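Local coordinates for leucine aminopeptidase A1, chloroplastic (Solanum lycopersicum, PDB 5D8N), which removes N-terminal amino acids, leucine by preference, from peptides as a magnesium-dependent homohexameric M17 aminopeptidase, and takes part in wound signalling and insect defence, at residues Thr20-Ser25 with Asn174-Ser178; Lys65-Leu69 with Ala143-Thr147; Met262-Val268 with Leu390-Asp394; Thr293-Leu297 with Trp525-Asn529. The protein carries 1 engineered substitution. All blocks are in the same frame, centred on the assembly; numbering follows the deposited sequence. Where two conformers were deposited one is given.

Interaction 1. Residues Thr20-Ser25 with Asn174-Ser178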
loop_
_atom_site.group_PDB
_atom_site.type_symbol
_atom_site.label_atom_id
_atom_site.label_comp_id
_atom_site.label_asym_id
_atom_site.label_seq_id
_atom_site.Cartn_x
_atom_site.Cartn_y
_atom_site.Cartn_z
ATOM N N THR A 20 16.064 7.300 -32.007
ATOM C CA THR A 20 17.344 7.180 -31.367
ATOM C C THR A 20 18.310 6.426 -32.267
ATOM O O THR A 20 17.956 5.435 -32.906
ATOM C CB THR A 20 17.192 6.548 -29.982
ATOM O OG1 THR A 20 16.453 7.465 -29.163
ATOM C CG2 THR A 20 18.551 6.256 -29.338
ATOM N N ARG A 21 19.508 6.975 -32.380
ATOM C CA ARG A 21 20.537 6.381 -33.226
ATOM C C ARG A 21 21.775 6.108 -32.379
ATOM O O ARG A 21 22.387 7.012 -31.823
ATOM C CB ARG A 21 20.867 7.326 -34.380
ATOM C CG ARG A 21 21.922 6.779 -35.329
ATOM C CD ARG A 21 22.298 7.805 -36.392
ATOM N NE ARG A 21 23.323 7.338 -37.323
ATOM C CZ ARG A 21 23.552 7.887 -38.514
ATOM N NH1 ARG A 21 22.853 8.936 -38.921
ATOM N NH2 ARG A 21 24.477 7.385 -39.318
ATOM N N PRO A 22 22.092 4.838 -32.174
ATOM C CA PRO A 22 23.322 4.565 -31.412
ATOM C C PRO A 22 24.565 5.161 -32.064
ATOM O O PRO A 22 24.684 5.169 -33.289
ATOM C CB PRO A 22 23.435 3.044 -31.419
ATOM C CG PRO A 22 22.132 2.546 -31.959
ATOM C CD PRO A 22 21.487 3.636 -32.760
ATOM N N ASN A 23 25.420 5.772 -31.263
ATOM C CA ASN A 23 26.714 6.230 -31.748
ATOM C C ASN A 23 27.567 5.003 -32.046
ATOM O O ASN A 23 27.376 3.933 -31.465
ATOM C CB ASN A 23 27.438 7.072 -30.710
ATOM C CG ASN A 23 26.660 8.289 -30.274
ATOM O OD1 ASN A 23 26.460 8.504 -29.059
ATOM N ND2 ASN A 23 26.113 9.000 -31.227
ATOM N N GLU A 24 28.480 5.159 -32.997
ATOM C CA GLU A 24 29.365 4.070 -33.396
ATOM C C GLU A 24 30.317 3.807 -32.243
ATOM O O GLU A 24 30.884 4.758 -31.704
ATOM C CB GLU A 24 30.142 4.448 -34.669
ATOM C CG GLU A 24 29.276 4.700 -35.908
ATOM C CD GLU A 24 28.113 3.716 -36.059
ATOM O OE1 GLU A 24 26.931 4.133 -35.970
ATOM O OE2 GLU A 24 28.370 2.498 -36.173
ATOM N N SER A 25 30.334 2.572 -31.748
ATOM C CA SER A 25 31.280 2.199 -30.694
ATOM C C SER A 25 32.713 2.352 -31.220
ATOM O O SER A 25 33.123 1.655 -32.155
ATOM C CB SER A 25 31.069 0.757 -30.219
ATOM O OG SER A 25 29.755 0.296 -30.484
ATOM N N ASN A 174 28.988 4.288 -24.552
ATOM C CA ASN A 174 28.549 5.641 -24.855
ATOM C C ASN A 174 27.641 5.760 -26.063
ATOM O O ASN A 174 27.511 6.834 -26.650
ATOM C CB ASN A 174 29.777 6.523 -25.095
ATOM C CG ASN A 174 30.586 6.728 -23.845
ATOM O OD1 ASN A 174 30.048 6.989 -22.773
ATOM N ND2 ASN A 174 31.876 6.499 -23.953
ATOM N N ARG A 175 27.120 4.629 -26.501
ATOM C CA ARG A 175 26.287 4.614 -27.684
ATOM C C ARG A 175 25.052 5.524 -27.598
ATOM O O ARG A 175 24.533 5.915 -28.634
ATOM C CB ARG A 175 25.824 3.185 -27.930
ATOM C CG ARG A 175 26.913 2.247 -28.420
ATOM C CD ARG A 175 26.362 0.833 -28.572
ATOM N NE ARG A 175 25.994 0.291 -27.271
ATOM C CZ ARG A 175 25.119 -0.699 -27.081
ATOM N NH1 ARG A 175 24.631 -1.359 -28.120
ATOM N NH2 ARG A 175 24.773 -1.064 -25.850
ATOM N N PHE A 176 24.521 5.780 -26.400
ATOM C CA PHE A 176 23.261 6.512 -26.266
ATOM C C PHE A 176 23.357 7.849 -25.550
ATOM O O PHE A 176 22.345 8.368 -25.084
ATOM C CB PHE A 176 22.211 5.656 -25.562
ATOM C CG PHE A 176 22.113 4.272 -26.116
ATOM C CD1 PHE A 176 21.558 4.060 -27.364
ATOM C CD2 PHE A 176 22.659 3.206 -25.442
ATOM C CE1 PHE A 176 21.570 2.813 -27.945
ATOM C CE2 PHE A 176 22.654 1.952 -26.011
ATOM C CZ PHE A 176 22.143 1.758 -27.280
ATOM N N ARG A 177 24.556 8.412 -25.487
ATOM C CA ARG A 177 24.745 9.713 -24.889
ATOM C C ARG A 177 25.718 10.550 -25.708
ATOM O O ARG A 177 26.549 10.032 -26.453
ATOM C CB ARG A 177 25.225 9.629 -23.439
ATOM C CG ARG A 177 26.429 8.760 -23.191
ATOM C CD ARG A 177 26.675 8.608 -21.694
ATOM N NE ARG A 177 27.809 7.732 -21.428
ATOM C CZ ARG A 177 27.945 6.946 -20.364
ATOM N NH1 ARG A 177 27.020 6.941 -19.420
ATOM N NH2 ARG A 177 28.992 6.131 -20.297
ATOM N N SER A 178 25.430 11.841 -25.721
ATOM C CA SER A 178 25.874 12.755 -26.759
ATOM C C SER A 178 27.242 13.243 -26.353
ATOM O O SER A 178 28.027 13.664 -27.188
ATOM C CB SER A 178 24.865 13.920 -26.913
ATOM O OG SER A 178 23.514 13.472 -27.121
HETATM O O HOH W 1 22.302 8.274 -29.198
#
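Arg175, Asn23 and Phe176 carry most of this contact between two loops, which bury 298 Å², both sides summed. Arg175 is the second residue of a type I beta turn running from Asn174 to Arg177, and its carbonyl points at the extended 20-25 segment. There Asn23 N donates a nearly straight hydrogen bond to Arg175 O (2.8 Å, 169°), Pro22 CA makes a CA-H...O contact with the same oxygen at 3.3 Å, and a water bridges it to Arg21 O. The aliphatic part of Arg175 runs beside Ser25, with Ser25 OG 3.9 Å from Arg175 CD, while its guanidinium forms a salt bridge with Asp173. Asn23 reaches over the turn beside its carbonyls. The Phe176 ring meets Pro22 obliquely, Pro22 CB lying 3.9 Å from Phe176 CE1, and Thr20 CG2 adds to this apolar patch at 4.2 Å from Phe176 CD1. Within the turn, Arg177 NE and NH2 both bond to Asn174 OD1, at 2.7 and 2.8 Å. Thr20 OG1 bonds to Ile370 O of a neighbouring subunit and Phe176 O to Thr378 OG1 of that subunit. The arrangement is a beta turn pinned to an extended N-terminal segment at a subunit interface of the M17 hexamer.

Interaction 2. Residues Lys65-Leu69 with Ala143-Thr147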
loop_
_atom_site.group_PDB
_atom_site.type_symbol
_atom_site.label_atom_id
_atom_site.label_comp_id
_atom_site.label_asym_id
_atom_site.label_seq_id
_atom_site.Cartn_x
_atom_site.Cartn_y
_atom_site.Cartn_z
ATOM N N LYS A 65 60.287 -3.301 2.990
ATOM C CA LYS A 65 61.044 -4.552 2.923
ATOM C C LYS A 65 60.960 -5.186 1.532
ATOM O O LYS A 65 61.895 -5.853 1.081
ATOM C CB LYS A 65 60.507 -5.537 3.966
ATOM C CG LYS A 65 60.908 -5.252 5.409
ATOM C CD LYS A 65 60.408 -6.358 6.327
ATOM C CE LYS A 65 60.696 -6.062 7.788
ATOM N NZ LYS A 65 59.899 -6.942 8.686
ATOM N N ASN A 66 59.812 -5.044 0.877
ATOM C CA ASN A 66 59.661 -5.575 -0.472
ATOM C C ASN A 66 60.732 -5.026 -1.423
ATOM O O ASN A 66 60.859 -3.824 -1.601
ATOM C CB ASN A 66 58.256 -5.265 -1.008
ATOM C CG ASN A 66 58.032 -5.783 -2.413
ATOM O OD1 ASN A 66 58.247 -5.074 -3.394
ATOM N ND2 ASN A 66 57.548 -7.010 -2.511
ATOM N N PRO A 67 61.444 -5.915 -2.121
ATOM C CA PRO A 67 62.532 -5.473 -2.997
ATOM C C PRO A 67 62.092 -4.512 -4.114
ATOM O O PRO A 67 62.770 -3.518 -4.360
ATOM C CB PRO A 67 63.064 -6.790 -3.589
ATOM C CG PRO A 67 62.677 -7.840 -2.596
ATOM C CD PRO A 67 61.371 -7.382 -2.004
ATOM N N LEU A 68 61.022 -4.853 -4.835
ATOM C CA LEU A 68 60.531 -3.996 -5.906
ATOM C C LEU A 68 60.084 -2.620 -5.383
ATOM O O LEU A 68 60.523 -1.582 -5.875
ATOM C CB LEU A 68 59.377 -4.679 -6.632
ATOM C CG LEU A 68 58.739 -3.754 -7.663
ATOM C CD1 LEU A 68 59.767 -3.366 -8.712
ATOM C CD2 LEU A 68 57.524 -4.414 -8.293
ATOM N N LEU A 69 59.303 -2.604 -4.313
ATOM C CA LEU A 69 58.875 -1.332 -3.739
ATOM C C LEU A 69 60.030 -0.537 -3.133
ATOM O O LEU A 69 60.118 0.683 -3.301
ATOM C CB LEU A 69 57.771 -1.547 -2.704
ATOM C CG LEU A 69 56.474 -2.126 -3.266
ATOM C CD1 LEU A 69 55.489 -2.379 -2.138
ATOM C CD2 LEU A 69 55.881 -1.170 -4.282
ATOM N N ALA A 143 52.128 -5.041 -12.706
ATOM C CA ALA A 143 52.952 -6.076 -12.094
ATOM C C ALA A 143 52.500 -6.383 -10.662
ATOM O O ALA A 143 51.832 -5.563 -10.029
ATOM C CB ALA A 143 54.387 -5.570 -12.067
ATOM N N LEU A 144 52.912 -7.527 -10.132
ATOM C CA LEU A 144 52.756 -7.845 -8.706
ATOM C C LEU A 144 53.995 -7.455 -7.930
ATOM O O LEU A 144 55.104 -7.601 -8.423
ATOM C CB LEU A 144 52.512 -9.340 -8.480
ATOM C CG LEU A 144 51.328 -9.912 -9.249
ATOM C CD1 LEU A 144 51.127 -11.379 -8.923
ATOM C CD2 LEU A 144 50.064 -9.125 -8.923
ATOM N N ALA A 145 53.823 -6.964 -6.712
ATOM C CA ALA A 145 54.974 -6.605 -5.902
ATOM C C ALA A 145 55.756 -7.856 -5.550
ATOM O O ALA A 145 56.970 -7.785 -5.351
ATOM C CB ALA A 145 54.559 -5.880 -4.639
ATOM N N SER A 146 55.079 -8.995 -5.453
ATOM C CA SER A 146 55.797 -10.240 -5.225
ATOM C C SER A 146 55.196 -11.422 -5.978
ATOM O O SER A 146 53.983 -11.634 -5.999
ATOM C CB SER A 146 55.933 -10.552 -3.732
ATOM O OG SER A 146 54.665 -10.729 -3.129
ATOM N N THR A 147 56.091 -12.159 -6.629
ATOM C CA THR A 147 55.786 -13.438 -7.267
ATOM C C THR A 147 56.510 -14.638 -6.634
ATOM O O THR A 147 56.482 -15.732 -7.199
ATOM C CB THR A 147 56.165 -13.369 -8.765
ATOM O OG1 THR A 147 57.556 -13.028 -8.906
ATOM C CG2 THR A 147 55.313 -12.296 -9.491
HETATM O O HOH W 2 59.962 -7.642 -5.494
#
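Polar links come first. Asn66 ND2 donates to Ala145 O at 3.0 Å and 168°, so the side chain spans the gap to the loop that follows strand 139-144. The other end of the same amide faces its own chain: Asn66 OD1 accepts from Leu69 N at 2.8 Å, the capping bond of an N-cap residue. A water gives a second bridge, accepting from Leu68 N at 3.1 Å and donating to Ala145 O at 3.0 Å. Van der Waals contacts are looser. Leu68 CD2 rests on the backbone, 4.0 Å from Leu144 O and 4.1 Å from Ala145 CA, and the one apolar side-chain pair brings Leu69 CD1 to 4.4 Å from Ala145 CB. The small Ala145 side chain thus faces the first turn of the helix, and also touches Ile49 and Ala51 of strand 46-52. The CA-to-CB bond of Leu144 points away from 65-69, and its side chain packs on helix 119-134. An asparagine N-cap thereby ties the start of helix 67-75 to the C-terminal end of a parallel strand in the macro-like alpha/beta N-terminal domain.

Interaction 3. Residues Met262-Val268 with Leu390-Asp394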
loop_
_atom_site.group_PDB
_atom_site.type_symbol
_atom_site.label_atom_id
_atom_site.label_comp_id
_atom_site.label_asym_id
_atom_site.label_seq_id
_atom_site.Cartn_x
_atom_site.Cartn_y
_atom_site.Cartn_z
ATOM N N MET A 262 4.630 -24.243 -30.016
ATOM C CA MET A 262 5.154 -23.490 -28.883
ATOM C C MET A 262 4.111 -22.500 -28.366
ATOM O O MET A 262 4.296 -21.284 -28.421
ATOM C CB MET A 262 6.395 -22.722 -29.322
ATOM C CG MET A 262 7.528 -23.582 -29.806
ATOM S SD MET A 262 9.033 -22.609 -29.932
ATOM C CE MET A 262 10.124 -23.789 -30.704
ATOM N N GLY A 263 3.033 -23.025 -27.796
ATOM C CA GLY A 263 1.942 -22.179 -27.356
ATOM C C GLY A 263 2.253 -21.285 -26.161
ATOM O O GLY A 263 1.611 -20.238 -26.018
ATOM N N ALA A 264 3.165 -21.705 -25.278
ATOM C CA ALA A 264 3.500 -20.882 -24.127
ATOM C C ALA A 264 4.306 -19.649 -24.530
ATOM O O ALA A 264 3.969 -18.517 -24.177
ATOM C CB ALA A 264 4.213 -21.699 -23.073
ATOM N N TYR A 265 5.308 -19.849 -25.374
ATOM C CA TYR A 265 6.100 -18.759 -25.925
ATOM C C TYR A 265 5.240 -17.807 -26.760
ATOM O O TYR A 265 5.275 -16.585 -26.574
ATOM C CB TYR A 265 7.264 -19.338 -26.731
ATOM C CG TYR A 265 8.003 -18.391 -27.676
ATOM C CD1 TYR A 265 8.518 -17.180 -27.247
ATOM C CD2 TYR A 265 8.326 -18.791 -28.965
ATOM C CE1 TYR A 265 9.330 -16.387 -28.059
ATOM C CE2 TYR A 265 9.102 -18.000 -29.807
ATOM C CZ TYR A 265 9.601 -16.792 -29.355
ATOM O OH TYR A 265 10.440 -16.071 -30.184
ATOM N N LEU A 266 4.420 -18.373 -27.645
ATOM C CA LEU A 266 3.650 -17.549 -28.555
ATOM C C LEU A 266 2.562 -16.775 -27.842
ATOM O O LEU A 266 2.265 -15.642 -28.205
ATOM C CB LEU A 266 3.068 -18.389 -29.688
ATOM C CG LEU A 266 4.127 -18.921 -30.660
ATOM C CD1 LEU A 266 3.539 -19.911 -31.657
ATOM C CD2 LEU A 266 4.722 -17.777 -31.447
ATOM N N ALA A 267 2.046 -17.314 -26.750
ATOM C CA ALA A 267 1.081 -16.547 -25.965
ATOM C C ALA A 267 1.705 -15.288 -25.340
ATOM O O ALA A 267 1.100 -14.226 -25.319
ATOM C CB ALA A 267 0.489 -17.417 -24.870
ATOM N N VAL A 268 2.923 -15.418 -24.845
ATOM C CA VAL A 268 3.603 -14.266 -24.255
ATOM C C VAL A 268 3.878 -13.242 -25.326
ATOM O O VAL A 268 3.675 -12.056 -25.128
ATOM C CB VAL A 268 4.953 -14.688 -23.620
ATOM C CG1 VAL A 268 5.700 -13.468 -23.110
ATOM C CG2 VAL A 268 4.706 -15.644 -22.460
ATOM N N LEU A 390 7.281 -18.897 -19.140
ATOM C CA LEU A 390 6.510 -19.530 -20.203
ATOM C C LEU A 390 7.362 -19.680 -21.463
ATOM O O LEU A 390 7.261 -20.678 -22.172
ATOM C CB LEU A 390 5.218 -18.778 -20.543
ATOM C CG LEU A 390 3.940 -19.043 -19.739
ATOM C CD1 LEU A 390 4.215 -19.006 -18.246
ATOM C CD2 LEU A 390 2.870 -18.015 -20.090
ATOM N N THR A 391 8.091 -18.628 -21.809
ATOM C CA THR A 391 8.936 -18.684 -22.988
ATOM C C THR A 391 10.021 -19.730 -22.796
ATOM O O THR A 391 10.397 -20.450 -23.727
ATOM C CB THR A 391 9.551 -17.324 -23.351
ATOM O OG1 THR A 391 10.508 -16.906 -22.369
ATOM C CG2 THR A 391 8.461 -16.287 -23.473
ATOM N N LEU A 392 10.542 -19.802 -21.579
ATOM C CA LEU A 392 11.565 -20.812 -21.286
ATOM C C LEU A 392 11.048 -22.232 -21.382
ATOM O O LEU A 392 11.793 -23.141 -21.738
ATOM C CB LEU A 392 12.167 -20.599 -19.907
ATOM C CG LEU A 392 13.118 -19.405 -19.781
ATOM C CD1 LEU A 392 13.391 -19.149 -18.313
ATOM C CD2 LEU A 392 14.420 -19.691 -20.523
ATOM N N ALA A 393 9.782 -22.439 -21.046
ATOM C CA ALA A 393 9.197 -23.761 -21.177
ATOM C C ALA A 393 9.380 -24.354 -22.583
ATOM O O ALA A 393 9.913 -25.446 -22.766
ATOM C CB ALA A 393 7.733 -23.695 -20.805
ATOM N N ASP A 394 9.011 -23.577 -23.590
ATOM C CA ASP A 394 9.174 -23.982 -24.972
ATOM C C ASP A 394 10.633 -24.028 -25.451
ATOM O O ASP A 394 11.013 -24.907 -26.244
ATOM C CB ASP A 394 8.312 -23.107 -25.878
ATOM C CG ASP A 394 6.824 -23.506 -25.820
ATOM O OD1 ASP A 394 6.574 -24.742 -25.791
ATOM O OD2 ASP A 394 5.940 -22.606 -25.875
#
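Helices 263-268 and 390-394 pack side by side and roughly antiparallel, their short axes 7.1 Å apart at an angle of 145°, within the alpha/beta catalytic domain of the M17 peptidases. The backbones come close, Tyr265 CA and Thr391 CA lying 4.1 Å apart, and the small Ala264 fits against the second helix, Ala264 CB lying 3.3 Å from Leu390 O and 4.0 Å from Leu390 CB. Further along, Val268 closes on the second helix, with Val268 CG2 3.7 Å from Leu390 CB and Val268 CB 3.9 Å from Thr391 CG2. That same methyl meets the edge of the Tyr265 ring, Thr391 CG2 to Tyr265 CD1 being 3.9 Å. The hydroxyl of Tyr265 bonds to Ala355 O of strand 347-358. Helix 388-401 starts just after the magnesium ligand Glu387, whose side chain touches Val268, and includes Arg389, a predicted active-site residue, so the packing adjoins residues of the metal-binding site. At the other end, Asp394 has the largest area covered by the other segment, 94 Å². Its OD1 bonds to Ser374 OG, and its OD2 sits over the first turn of helix 263-269, where it accepts from Tyr265 N at 2.9 Å and 171°.

Interaction 4. Residues Thr293-Leu297 with Trp525-Asn529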
loop_
_atom_site.group_PDB
_atom_site.type_symbol
_atom_site.label_atom_id
_atom_site.label_comp_id
_atom_site.label_asym_id
_atom_site.label_seq_id
_atom_site.Cartn_x
_atom_site.Cartn_y
_atom_site.Cartn_z
ATOM N N THR A 293 30.624 -34.079 -27.003
ATOM C CA THR A 293 29.590 -33.964 -25.981
ATOM C C THR A 293 28.597 -32.882 -26.400
ATOM O O THR A 293 29.009 -31.795 -26.784
ATOM C CB THR A 293 30.230 -33.563 -24.636
ATOM O OG1 THR A 293 31.136 -34.593 -24.241
ATOM C CG2 THR A 293 29.188 -33.439 -23.528
ATOM N N LYS A 294 27.300 -33.182 -26.358
ATOM C CA LYS A 294 26.256 -32.270 -26.828
ATOM C C LYS A 294 25.647 -31.493 -25.673
ATOM O O LYS A 294 25.072 -32.065 -24.731
ATOM C CB LYS A 294 25.169 -33.032 -27.578
ATOM C CG LYS A 294 25.678 -33.645 -28.877
ATOM C CD LYS A 294 24.635 -34.470 -29.614
ATOM C CE LYS A 294 23.549 -33.559 -30.188
ATOM N NZ LYS A 294 22.458 -34.291 -30.897
ATOM N N LEU A 295 25.814 -30.176 -25.721
ATOM C CA LEU A 295 25.375 -29.278 -24.644
ATOM C C LEU A 295 24.421 -28.238 -25.218
ATOM O O LEU A 295 24.572 -27.814 -26.369
ATOM C CB LEU A 295 26.587 -28.590 -24.026
ATOM C CG LEU A 295 27.769 -29.487 -23.646
ATOM C CD1 LEU A 295 28.962 -28.621 -23.260
ATOM C CD2 LEU A 295 27.410 -30.413 -22.494
ATOM N N ALA A 296 23.517 -27.738 -24.380
ATOM C CA ALA A 296 22.754 -26.544 -24.698
ATOM C C ALA A 296 22.867 -25.460 -23.628
ATOM O O ALA A 296 22.797 -25.711 -22.430
ATOM C CB ALA A 296 21.279 -26.875 -24.933
ATOM N N LEU A 297 22.807 -24.229 -24.108
ATOM C CA LEU A 297 22.751 -23.051 -23.260
ATOM C C LEU A 297 21.508 -22.286 -23.682
ATOM O O LEU A 297 21.420 -21.836 -24.825
ATOM C CB LEU A 297 23.996 -22.187 -23.477
ATOM C CG LEU A 297 25.325 -22.864 -23.151
ATOM C CD1 LEU A 297 26.477 -21.951 -23.497
ATOM C CD2 LEU A 297 25.347 -23.190 -21.662
ATOM N N TRP A 525 32.541 -23.725 -18.275
ATOM C CA TRP A 525 31.804 -24.973 -18.173
ATOM C C TRP A 525 31.889 -25.773 -19.476
ATOM O O TRP A 525 32.051 -26.987 -19.473
ATOM C CB TRP A 525 30.335 -24.693 -17.834
ATOM C CG TRP A 525 29.480 -25.928 -17.793
ATOM C CD1 TRP A 525 29.510 -26.915 -16.848
ATOM C CD2 TRP A 525 28.530 -26.341 -18.773
ATOM N NE1 TRP A 525 28.515 -27.826 -17.093
ATOM C CE2 TRP A 525 27.943 -27.533 -18.300
ATOM C CE3 TRP A 525 28.004 -25.740 -19.922
ATOM C CZ2 TRP A 525 26.880 -28.151 -18.952
ATOM C CZ3 TRP A 525 26.969 -26.374 -20.599
ATOM C CH2 TRP A 525 26.396 -27.552 -20.087
ATOM N N VAL A 526 31.676 -25.111 -20.607
ATOM C CA VAL A 526 31.801 -25.778 -21.910
ATOM C C VAL A 526 33.178 -26.402 -22.090
ATOM O O VAL A 526 33.289 -27.551 -22.517
ATOM C CB VAL A 526 31.507 -24.802 -23.082
ATOM C CG1 VAL A 526 31.892 -25.392 -24.425
ATOM C CG2 VAL A 526 30.030 -24.449 -23.075
ATOM N N LEU A 527 34.214 -25.634 -21.756
ATOM C CA LEU A 527 35.588 -26.075 -21.913
ATOM C C LEU A 527 35.973 -27.235 -21.008
ATOM O O LEU A 527 36.821 -28.043 -21.376
ATOM C CB LEU A 527 36.541 -24.931 -21.626
ATOM C CG LEU A 527 36.575 -23.896 -22.754
ATOM C CD1 LEU A 527 37.682 -22.892 -22.474
ATOM C CD2 LEU A 527 36.802 -24.551 -24.097
ATOM N N ARG A 528 35.324 -27.349 -19.854
ATOM C CA ARG A 528 35.671 -28.402 -18.911
ATOM C C ARG A 528 34.857 -29.649 -19.226
ATOM O O ARG A 528 34.997 -30.664 -18.573
ATOM C CB ARG A 528 35.431 -27.938 -17.476
ATOM C CG ARG A 528 36.554 -27.028 -16.980
ATOM C CD ARG A 528 36.169 -26.009 -15.898
ATOM N NE ARG A 528 37.177 -24.944 -15.838
ATOM C CZ ARG A 528 38.335 -25.022 -15.175
ATOM N NH1 ARG A 528 38.559 -26.011 -14.311
ATOM N NH2 ARG A 528 39.265 -24.086 -15.344
ATOM N N ASN A 529 33.926 -29.547 -20.163
ATOM C CA ASN A 529 33.277 -30.744 -20.682
ATOM C C ASN A 529 34.082 -31.367 -21.816
ATOM O O ASN A 529 33.528 -31.860 -22.802
ATOM C CB ASN A 529 31.903 -30.393 -21.224
ATOM C CG ASN A 529 30.831 -30.570 -20.182
ATOM O OD1 ASN A 529 30.304 -31.660 -20.003
ATOM N ND2 ASN A 529 30.486 -29.489 -19.509
ATOM O OXT ASN A 529 35.306 -31.238 -21.820
#
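Leu295 is the main bump of the strand. It projects into a hollow on the C-terminal segment formed by Trp525, Val526 and Asn529: both methyls rest on the indole, Leu295 CD2 3.9 Å from Trp525 CH2 and Leu295 CD1 4.0 Å from Trp525 CZ3, and Leu295 CD1 also reaches Asn529 CB (4.0 Å), Val526 CA (4.2 Å) and Val526 CG2 (4.3 Å). The reciprocal bump is the Trp525 indole, whose six-membered ring slides between Leu295 and Leu297, two residues apart on the same face of the strand. Leu297 CD2 comes to 3.7 Å from Trp525 CZ3, and Leu297 CD1 to 4.4 Å from Val526 CG2. No hydrogen bond crosses between the segments, so the fit rests on shape. Toward the chain end the packing loosens: Thr293 CG2 is 4.1 Å from Asn529 OD1, and Thr293 OG1 is 3.9 Å from Asn529 O of the terminal carboxylate. Asn529 folds back to close the hollow, its ND2 donating to Trp525 O at 3.0 Å, while its OD1 bonds to Lys406 NZ. Strand 293-305 runs in the central sheet of the catalytic domain between strands 347-358 and 406-411; helix 519-527 lies on one face of that sheet, with Val526 on Val349 and Trp525 on Ile408, and helix 433-446 flanks it beside Trp525.

How the interactions relate
From the N terminus, interaction 1 joins the segment before strand 31-35 to the loop before strand 187-191, closing a loop that takes in much of the N-terminal domain. Interaction 2 is nested inside that loop and ties helix 67-75 to the end of strand 139-144. Both close before the catalytic-domain contacts open. Interaction 3 closes a loop from 262-268 to 390-394, joining helix 263-269 to helix 388-401; interaction 4 opens inside it at 293-297 and closes only at the C terminus, 525-529, so the two cross, tying helix 519-527 to strand 293-305. Their nearest atoms are about 8 Å apart. Interactions 2 and 3 lie on opposite sides of the chain's centre, about 57 Å between centres.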